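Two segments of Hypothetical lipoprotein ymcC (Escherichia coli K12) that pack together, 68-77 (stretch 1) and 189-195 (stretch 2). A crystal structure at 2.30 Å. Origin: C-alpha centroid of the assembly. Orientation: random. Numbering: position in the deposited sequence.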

# COMPACT_ATOMS: atom_id res chain seq x y z
N MSE A 68 -4.63 -8.27 6.18
CA MSE A 68 -4.81 -7.72 4.84
C MSE A 68 -5.15 -8.73 3.76
O MSE A 68 -4.70 -9.86 3.80
CB MSE A 68 -3.55 -6.95 4.44
CG MSE A 68 -3.57 -6.46 3.00
SE MSE A 68 -2.19 -5.15 2.62
CE MSE A 68 -0.74 -6.35 2.19
N LEU A 69 -5.97 -8.30 2.81
CA LEU A 69 -6.36 -9.14 1.68
C LEU A 69 -6.01 -8.39 0.41
O LEU A 69 -6.31 -7.21 0.29
CB LEU A 69 -7.86 -9.43 1.71
CG LEU A 69 -8.25 -10.76 2.33
CD1 LEU A 69 -8.25 -10.65 3.84
CD2 LEU A 69 -9.61 -11.16 1.82
N VAL A 70 -5.37 -9.06 -0.54
CA VAL A 70 -5.00 -8.40 -1.79
C VAL A 70 -5.76 -9.04 -2.94
O VAL A 70 -5.74 -10.25 -3.12
CB VAL A 70 -3.50 -8.50 -2.05
CG1 VAL A 70 -3.13 -7.80 -3.37
CG2 VAL A 70 -2.77 -7.86 -0.87
N THR A 71 -6.43 -8.22 -3.73
CA THR A 71 -7.21 -8.78 -4.81
C THR A 71 -7.19 -7.92 -6.05
O THR A 71 -6.69 -6.80 -6.05
CB THR A 71 -8.70 -8.89 -4.40
OG1 THR A 71 -9.26 -7.57 -4.34
CG2 THR A 71 -8.86 -9.56 -3.04
N HIS A 72 -7.73 -8.48 -7.12
CA HIS A 72 -7.92 -7.73 -8.34
C HIS A 72 -9.21 -8.27 -8.94
O HIS A 72 -9.29 -9.43 -9.36
CB HIS A 72 -6.79 -7.87 -9.35
CG HIS A 72 -7.04 -7.05 -10.58
ND1 HIS A 72 -7.85 -7.49 -11.60
CD2 HIS A 72 -6.74 -5.76 -10.87
CE1 HIS A 72 -8.04 -6.51 -12.46
NE2 HIS A 72 -7.38 -5.45 -12.04
N ASN A 73 -10.22 -7.41 -8.95
CA ASN A 73 -11.54 -7.76 -9.45
C ASN A 73 -12.05 -9.10 -8.95
O ASN A 73 -12.36 -10.01 -9.74
CB ASN A 73 -11.59 -7.72 -10.98
CG ASN A 73 -12.96 -7.35 -11.49
OD1 ASN A 73 -13.66 -6.56 -10.86
ND2 ASN A 73 -13.36 -7.90 -12.63
N GLY A 74 -12.13 -9.22 -7.62
CA GLY A 74 -12.64 -10.42 -6.99
C GLY A 74 -11.68 -11.59 -6.86
O GLY A 74 -11.95 -12.53 -6.10
N ARG A 75 -10.57 -11.53 -7.59
CA ARG A 75 -9.57 -12.60 -7.55
C ARG A 75 -8.63 -12.40 -6.38
O ARG A 75 -8.07 -11.31 -6.20
CB ARG A 75 -8.74 -12.62 -8.84
CG ARG A 75 -7.70 -13.74 -8.87
CD ARG A 75 -8.35 -15.11 -9.00
NE ARG A 75 -8.81 -15.35 -10.36
CZ ARG A 75 -9.38 -16.47 -10.78
NH1 ARG A 75 -9.57 -17.49 -9.95
NH2 ARG A 75 -9.74 -16.58 -12.06
N LEU A 76 -8.44 -13.44 -5.59
CA LEU A 76 -7.54 -13.37 -4.45
C LEU A 76 -6.11 -13.60 -4.94
O LEU A 76 -5.81 -14.64 -5.54
CB LEU A 76 -7.91 -14.42 -3.41
CG LEU A 76 -7.12 -14.28 -2.12
CD1 LEU A 76 -7.40 -12.92 -1.48
CD2 LEU A 76 -7.49 -15.41 -1.18
N LEU A 77 -5.25 -12.62 -4.68
CA LEU A 77 -3.86 -12.68 -5.09
C LEU A 77 -2.87 -12.82 -3.94
O LEU A 77 -1.76 -13.34 -4.13
CB LEU A 77 -3.50 -11.43 -5.88
CG LEU A 77 -4.31 -11.23 -7.17
CD1 LEU A 77 -4.03 -9.84 -7.68
CD2 LEU A 77 -3.96 -12.30 -8.21
N PRO A 189 -11.67 -22.45 1.53
CA PRO A 189 -12.66 -21.65 0.81
C PRO A 189 -12.79 -20.23 1.30
O PRO A 189 -12.79 -19.96 2.51
CB PRO A 189 -13.94 -22.47 0.96
CG PRO A 189 -13.76 -23.13 2.28
CD PRO A 189 -12.32 -23.55 2.27
N VAL A 190 -12.88 -19.32 0.34
CA VAL A 190 -12.98 -17.90 0.62
C VAL A 190 -14.21 -17.34 -0.08
O VAL A 190 -14.45 -17.63 -1.26
CB VAL A 190 -11.73 -17.16 0.11
CG1 VAL A 190 -11.83 -15.68 0.39
CG2 VAL A 190 -10.49 -17.74 0.76
N GLU A 191 -15.00 -16.56 0.65
CA GLU A 191 -16.21 -15.94 0.10
C GLU A 191 -16.10 -14.44 0.28
O GLU A 191 -15.79 -13.97 1.37
CB GLU A 191 -17.46 -16.45 0.83
CG GLU A 191 -17.76 -17.93 0.65
CD GLU A 191 -19.02 -18.35 1.39
OE1 GLU A 191 -20.08 -17.72 1.17
OE2 GLU A 191 -18.95 -19.31 2.20
N MSE A 192 -16.34 -13.69 -0.79
CA MSE A 192 -16.26 -12.24 -0.72
C MSE A 192 -17.45 -11.57 -1.39
O MSE A 192 -17.83 -11.95 -2.50
CB MSE A 192 -14.97 -11.75 -1.37
CG MSE A 192 -13.72 -12.34 -0.74
SE MSE A 192 -12.12 -11.51 -1.42
CE MSE A 192 -11.92 -12.63 -2.99
N THR A 193 -18.03 -10.59 -0.70
CA THR A 193 -19.16 -9.85 -1.23
C THR A 193 -18.78 -8.37 -1.18
O THR A 193 -18.51 -7.82 -0.12
CB THR A 193 -20.45 -10.10 -0.40
OG1 THR A 193 -20.80 -11.48 -0.47
CG2 THR A 193 -21.61 -9.28 -0.95
N PHE A 194 -18.74 -7.74 -2.35
CA PHE A 194 -18.36 -6.34 -2.45
C PHE A 194 -19.59 -5.47 -2.39
O PHE A 194 -20.40 -5.46 -3.31
CB PHE A 194 -17.57 -6.13 -3.73
CG PHE A 194 -16.43 -7.08 -3.87
CD1 PHE A 194 -16.65 -8.39 -4.25
CD2 PHE A 194 -15.15 -6.69 -3.52
CE1 PHE A 194 -15.61 -9.31 -4.29
CE2 PHE A 194 -14.10 -7.61 -3.55
CZ PHE A 194 -14.33 -8.91 -3.93
N LEU A 195 -19.72 -4.74 -1.28
CA LEU A 195 -20.87 -3.90 -1.01
C LEU A 195 -21.04 -2.62 -1.79
O LEU A 195 -22.15 -2.31 -2.22
CB LEU A 195 -20.91 -3.55 0.48
CG LEU A 195 -21.10 -4.67 1.52
CD1 LEU A 195 -22.30 -5.55 1.16
CD2 LEU A 195 -19.86 -5.50 1.58

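This is a small, largely apolar packing contact between a beta hairpin and a strand distant in the sequence of the same chain, with no hydrogen bonds between them. The hairpin folds through a type I' turn from His72 to Arg75. His72 N hydrogen-bonds to Arg75 O, and Arg75 N to His72 O, both at 3.0 Å. A further hydrogen bond, Leu77 N to Val70 O at 2.9 Å, ties the two arms further along.

Met192, a selenomethionine, is the centre of the contact and gives up the most surface. Met192 SE lies 4.1 Å from Leu69 CD2 and 4.1 Å from Thr71 CG2. Thr71 thus offers its methyl, while its OG1 is hydrogen-bonded elsewhere in the structure. The CE of Met192 reaches the other arm, 4.4 Å from Leu76 CB. Met192 CE also sits 3.1 Å from Gly74 O, a tight approach to a backbone carbonyl.

Val190 and Phe194 flank Met192 along the strand. Their side chains point toward the hairpin, as does that of Met192, in the usual alternation of a strand; Glu191 and Thr193, between them, make no contact. Val190 CG2 meets Leu76 CD2 at 4.3 Å. Phe194 CZ lies 3.8 Å from Gly74 CA, with the ring oblique to it. Gly74 has a phi of 81°, a value that favours glycine. The two surfaces together bury 271 Å².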